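Long-range contacts in Adp-ribosyltransferase (Staphylococcus aureus, PDB 1OJQ), which transfers ADP-ribose from NAD(+) to a protein acceptor, as a C3-type mono-ADP-ribosyltransferase exoenzyme whose targets are probably Rho GTPases: residues Ala117-Leu122 with Gly192-Ser197; Thr13-Ser18 with Ser75-Ser80. One frame throughout, in Å; residues are numbered along the deposited sequence. Where two conformers were deposited one is given.

From the N terminus, the chain first forms helix 9-23, which carries residues 13-18. Three more helices follow before the loop at residues 75-80 returns to that helix, so interaction 2 closes a mostly helical excursion with no strand in it, just ahead of strand 81-87. Interaction 1 opens later, on helix 116-126, and closes on the end of strand 187-196 after most of the strands have been laid down. The two closures are in series and neither nest nor cross. Their centres lie about 30 Å apart: interaction 2 ties the first helix to the approach to an outermost strand of the five-stranded mixed sheet, whereas interaction 1 packs a helix against that sheet's strand 187-196.

Interaction 1. Residues Ala117-Leu122 with Gly192-Ser197; sequences ALVSKL and GSVKLS
V119 splits its two methyls between two strand residues, V194 and L196, and so carries most of the contact between helix 117-122 and strand 192-196. This is helix-on-sheet packing in the ADP-ribosyltransferase fold, helix 116-126 lying against the C-terminal end of strand 187-196; the short segments run almost antiparallel, at 169°, with their axes 7.4 Å apart at closest approach. V119 CG1, anti to the backbone N (chi1 178°), meets V194 CG1 at 4.0 Å and lies against the V194 carbonyl oxygen. Its CG2, beside the backbone N, turns to L196, where it rests on the branch point and on CD2. The V119 side chain crosses both partners obliquely. One turn along, L122 backs V194: its CB is 4.1 Å from V194 CG1, so that methyl is shared between two helix residues. K195, between V194 and L196, points the other way. On the sheet side V194 also touches I203 and I205 of strand 203-209, and L122 continues the apolar layer to L92 and F98. Just past L122, N123 OD1 of the same helix accepts from the backbone N of V194. Upstream of V194 the strand carries a classic beta bulge, G192 and S193 together standing opposite T206 of strand 203-209. V194 CG2, the other methyl, sits 4.0 Å from the carbonyl oxygen of L122.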
loop_
_atom_site.group_PDB
_atom_site.type_symbol
_atom_site.label_atom_id
_atom_site.label_comp_id
_atom_site.label_asym_id
_atom_site.label_seq_id
_atom_site.Cartn_x
_atom_site.Cartn_y
_atom_site.Cartn_z
ATOM N N ALA A 117 25.953 -0.375 1.251
ATOM C CA ALA A 117 26.246 -0.075 -0.156
ATOM C C ALA A 117 25.129 -0.570 -1.073
ATOM O O ALA A 117 24.752 0.071 -2.055
ATOM C CB ALA A 117 27.591 -0.671 -0.547
ATOM N N LEU A 118 24.574 -1.741 -0.767
ATOM C CA LEU A 118 23.480 -2.245 -1.599
ATOM C C LEU A 118 22.241 -1.377 -1.436
ATOM O O LEU A 118 21.516 -1.166 -2.400
ATOM C CB LEU A 118 23.183 -3.706 -1.261
ATOM C CG LEU A 118 24.199 -4.728 -1.793
ATOM C CD1 LEU A 118 23.971 -6.074 -1.111
ATOM C CD2 LEU A 118 24.120 -4.869 -3.298
ATOM N N VAL A 119 22.001 -0.865 -0.215
ATOM C CA VAL A 119 20.819 0.008 -0.045
ATOM C C VAL A 119 21.071 1.317 -0.783
ATOM O O VAL A 119 20.157 1.911 -1.349
ATOM C CB VAL A 119 20.493 0.271 1.431
ATOM C CG1 VAL A 119 19.299 1.203 1.592
ATOM C CG2 VAL A 119 20.237 -1.052 2.131
ATOM N N SER A 120 22.339 1.742 -0.773
ATOM C CA SER A 120 22.700 2.919 -1.559
ATOM C C SER A 120 22.449 2.683 -3.033
ATOM O O SER A 120 21.964 3.552 -3.770
ATOM C CB SER A 120 24.161 3.291 -1.302
ATOM O OG SER A 120 24.224 3.988 -0.066
ATOM N N LYS A 121 22.768 1.477 -3.504
ATOM C CA LYS A 121 22.474 1.146 -4.902
ATOM C C LYS A 121 20.984 1.246 -5.186
ATOM O O LYS A 121 20.514 1.772 -6.207
ATOM C CB LYS A 121 22.984 -0.276 -5.213
ATOM C CG LYS A 121 22.818 -0.673 -6.667
ATOM C CD LYS A 121 23.586 -1.937 -7.037
ATOM C CE LYS A 121 23.579 -2.134 -8.546
ATOM N NZ LYS A 121 24.240 -3.400 -8.953
ATOM N N LEU A 122 20.180 0.711 -4.259
ATOM C CA LEU A 122 18.725 0.736 -4.418
ATOM C C LEU A 122 18.234 2.179 -4.554
ATOM O O LEU A 122 17.418 2.505 -5.415
ATOM C CB LEU A 122 18.032 0.060 -3.238
ATOM C CG LEU A 122 17.785 -1.448 -3.291
ATOM C CD1 LEU A 122 17.174 -1.898 -1.966
ATOM C CD2 LEU A 122 16.880 -1.856 -4.450
ATOM N N GLY A 192 11.100 9.058 -3.402
ATOM C CA GLY A 192 11.975 10.117 -2.942
ATOM C C GLY A 192 13.331 9.576 -2.504
ATOM O O GLY A 192 14.381 10.147 -2.818
ATOM N N SER A 193 13.328 8.464 -1.757
ATOM C CA SER A 193 14.585 7.938 -1.243
ATOM C C SER A 193 14.410 6.494 -0.784
ATOM O O SER A 193 13.293 6.064 -0.528
ATOM C CB SER A 193 15.060 8.750 -0.032
ATOM O OG SER A 193 14.179 8.626 1.090
ATOM N N VAL A 194 15.546 5.823 -0.678
ATOM C CA VAL A 194 15.645 4.502 -0.073
ATOM C C VAL A 194 16.716 4.545 1.005
ATOM O O VAL A 194 17.889 4.761 0.677
ATOM C CB VAL A 194 15.993 3.395 -1.087
ATOM C CG1 VAL A 194 15.961 2.052 -0.353
ATOM C CG2 VAL A 194 15.053 3.417 -2.268
ATOM N N LYS A 195 16.336 4.355 2.261
ATOM C CA LYS A 195 17.247 4.461 3.390
ATOM C C LYS A 195 17.138 3.262 4.332
ATOM O O LYS A 195 16.157 2.524 4.304
ATOM C CB LYS A 195 16.938 5.719 4.196
ATOM C CG LYS A 195 16.948 7.041 3.442
ATOM C CD LYS A 195 16.695 8.161 4.469
ATOM C CE LYS A 195 16.846 9.536 3.845
ATOM N NZ LYS A 195 18.167 9.725 3.169
ATOM N N LEU A 196 18.138 3.077 5.188
ATOM C CA LEU A 196 18.040 2.092 6.253
ATOM C C LEU A 196 17.353 2.689 7.471
ATOM O O LEU A 196 17.483 3.893 7.710
ATOM C CB LEU A 196 19.431 1.577 6.667
ATOM C CG LEU A 196 19.946 0.487 5.705
ATOM C CD1 LEU A 196 21.427 0.224 5.900
ATOM C CD2 LEU A 196 19.124 -0.777 5.866
ATOM N N SER A 197 16.637 1.873 8.210
ATOM C CA SER A 197 15.872 2.188 9.396
ATOM C C SER A 197 16.681 2.822 10.513
ATOM O O SER A 197 17.639 3.564 10.331
ATOM C CB SER A 197 15.285 0.876 9.959
ATOM O OG SER A 197 16.381 -0.019 10.173
#

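Interaction 2. Residues Thr13-Ser18 with Ser75-Ser80; sequences TKWGNS and SVTPDS
W15 extends its indole with CG anti to the backbone N (chi1 -173°) and the ring plane standing across the plane of CA, CB and CG (chi2 88°), while D79 holds CG beside its own backbone N. The two side chains run alongside each other in opposing senses, ring and carboxylate moderately tilted, and W15 NE1 donates to D79 OD1 at 2.8 Å. The bond is nearly straight, 165° at the hydrogen; OD1 lies close to the indole plane and accepts through its anti lone pair, the one away from OD2. The bond, with P78 and T77 packed beside it, restricts the rotation of the indole. The contact fastens helix 9-23 of the ADP-ribosyltransferase fold to the loop that leads from helix 59-73 into strand 81-87. P78 meets the indole tip to tip, its CD 3.5 Å from W15 CZ2 and its CG about equally near NE1 and CZ2. T77 brings CG2 to the ring edge, 4.3 Å from W15 CH2, while its OG1 is hydrogen-bonded to the carbonyl oxygen of P159. F6 also meets the indole, its ring inclined to it. On the helix, S18 OG, lodged between its backbone N and carbonyl carbon, turns back to donate to W15 O at 2.6 Å, and the same oxygen accepts from S18 N.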
loop_
_atom_site.group_PDB
_atom_site.type_symbol
_atom_site.label_atom_id
_atom_site.label_comp_id
_atom_site.label_asym_id
_atom_site.label_seq_id
_atom_site.Cartn_x
_atom_site.Cartn_y
_atom_site.Cartn_z
ATOM N N THR A 13 -7.368 5.073 14.517
ATOM C CA THR A 13 -8.766 4.660 14.437
ATOM C C THR A 13 -9.692 5.860 14.391
ATOM O O THR A 13 -10.661 5.918 13.624
ATOM C CB THR A 13 -9.150 3.760 15.634
ATOM O OG1 THR A 13 -8.570 2.456 15.445
ATOM C CG2 THR A 13 -10.657 3.573 15.705
ATOM N N LYS A 14 -9.423 6.865 15.223
ATOM C CA LYS A 14 -10.286 8.053 15.247
ATOM C C LYS A 14 -10.302 8.736 13.891
ATOM O O LYS A 14 -11.319 9.108 13.293
ATOM C CB LYS A 14 -9.766 8.984 16.353
ATOM C CG LYS A 14 -10.601 10.244 16.541
ATOM C CD LYS A 14 -10.025 11.052 17.700
ATOM C CE LYS A 14 -10.511 12.496 17.637
ATOM N NZ LYS A 14 -9.546 13.365 18.383
ATOM N N TRP A 15 -9.093 8.925 13.349
ATOM C CA TRP A 15 -8.938 9.573 12.040
ATOM C C TRP A 15 -9.587 8.718 10.963
ATOM O O TRP A 15 -10.389 9.217 10.178
ATOM C CB TRP A 15 -7.470 9.820 11.709
ATOM C CG TRP A 15 -7.159 10.613 10.476
ATOM C CD1 TRP A 15 -7.055 11.972 10.376
ATOM C CD2 TRP A 15 -6.905 10.112 9.156
ATOM N NE1 TRP A 15 -6.758 12.356 9.089
ATOM C CE2 TRP A 15 -6.661 11.218 8.321
ATOM C CE3 TRP A 15 -6.866 8.826 8.609
ATOM C CZ2 TRP A 15 -6.376 11.073 6.966
ATOM C CZ3 TRP A 15 -6.589 8.660 7.271
ATOM C CH2 TRP A 15 -6.350 9.792 6.481
ATOM N N GLY A 16 -9.234 7.431 10.944
ATOM C CA GLY A 16 -9.835 6.544 9.965
ATOM C C GLY A 16 -11.350 6.504 10.008
ATOM O O GLY A 16 -11.958 6.507 8.921
ATOM N N ASN A 17 -11.968 6.438 11.179
ATOM C CA ASN A 17 -13.429 6.406 11.281
ATOM C C ASN A 17 -14.068 7.635 10.643
ATOM O O ASN A 17 -15.236 7.601 10.229
ATOM C CB ASN A 17 -13.829 6.324 12.757
ATOM C CG ASN A 17 -13.699 4.930 13.329
ATOM O OD1 ASN A 17 -13.676 4.719 14.543
ATOM N ND2 ASN A 17 -13.611 3.948 12.438
ATOM N N SER A 18 -13.308 8.731 10.574
ATOM C CA SER A 18 -13.882 9.938 9.949
ATOM C C SER A 18 -14.010 9.707 8.451
ATOM O O SER A 18 -14.942 10.212 7.823
ATOM C CB SER A 18 -13.081 11.203 10.272
ATOM O OG SER A 18 -11.881 11.278 9.505
ATOM N N SER A 75 -14.779 7.967 -0.352
ATOM C CA SER A 75 -14.094 8.794 0.642
ATOM C C SER A 75 -12.758 9.282 0.084
ATOM O O SER A 75 -12.075 8.605 -0.688
ATOM C CB SER A 75 -13.858 8.092 1.979
ATOM O OG SER A 75 -13.294 6.800 1.821
ATOM N N VAL A 76 -12.419 10.486 0.526
ATOM C CA VAL A 76 -11.104 11.043 0.225
ATOM C C VAL A 76 -10.396 11.360 1.523
ATOM O O VAL A 76 -10.983 11.532 2.594
ATOM C CB VAL A 76 -11.171 12.304 -0.657
ATOM C CG1 VAL A 76 -11.800 11.954 -1.999
ATOM C CG2 VAL A 76 -11.922 13.434 0.038
ATOM N N THR A 77 -9.067 11.440 1.463
ATOM C CA THR A 77 -8.355 11.772 2.692
ATOM C C THR A 77 -8.639 13.198 3.158
ATOM O O THR A 77 -8.522 14.133 2.367
ATOM C CB THR A 77 -6.828 11.616 2.492
ATOM O OG1 THR A 77 -6.448 12.421 1.365
ATOM C CG2 THR A 77 -6.463 10.171 2.164
ATOM N N PRO A 78 -9.018 13.377 4.412
ATOM C CA PRO A 78 -9.276 14.739 4.910
ATOM C C PRO A 78 -8.003 15.501 5.237
ATOM O O PRO A 78 -8.044 16.710 5.480
ATOM C CB PRO A 78 -10.066 14.453 6.196
ATOM C CG PRO A 78 -9.436 13.184 6.705
ATOM C CD PRO A 78 -9.254 12.359 5.454
ATOM N N ASP A 79 -6.856 14.835 5.267
ATOM C CA ASP A 79 -5.540 15.450 5.439
ATOM C C ASP A 79 -4.529 14.736 4.533
ATOM O O ASP A 79 -4.749 13.574 4.209
ATOM C CB ASP A 79 -4.995 15.355 6.858
ATOM C CG ASP A 79 -5.935 15.889 7.924
ATOM O OD1 ASP A 79 -6.671 15.116 8.569
ATOM O OD2 ASP A 79 -5.937 17.125 8.102
ATOM N N SER A 80 -3.442 15.419 4.197
ATOM C CA SER A 80 -2.292 14.692 3.648
ATOM C C SER A 80 -1.870 13.688 4.712
ATOM O O SER A 80 -1.904 14.021 5.907
ATOM C CB SER A 80 -1.197 15.685 3.296
ATOM O OG SER A 80 0.060 15.066 3.117
#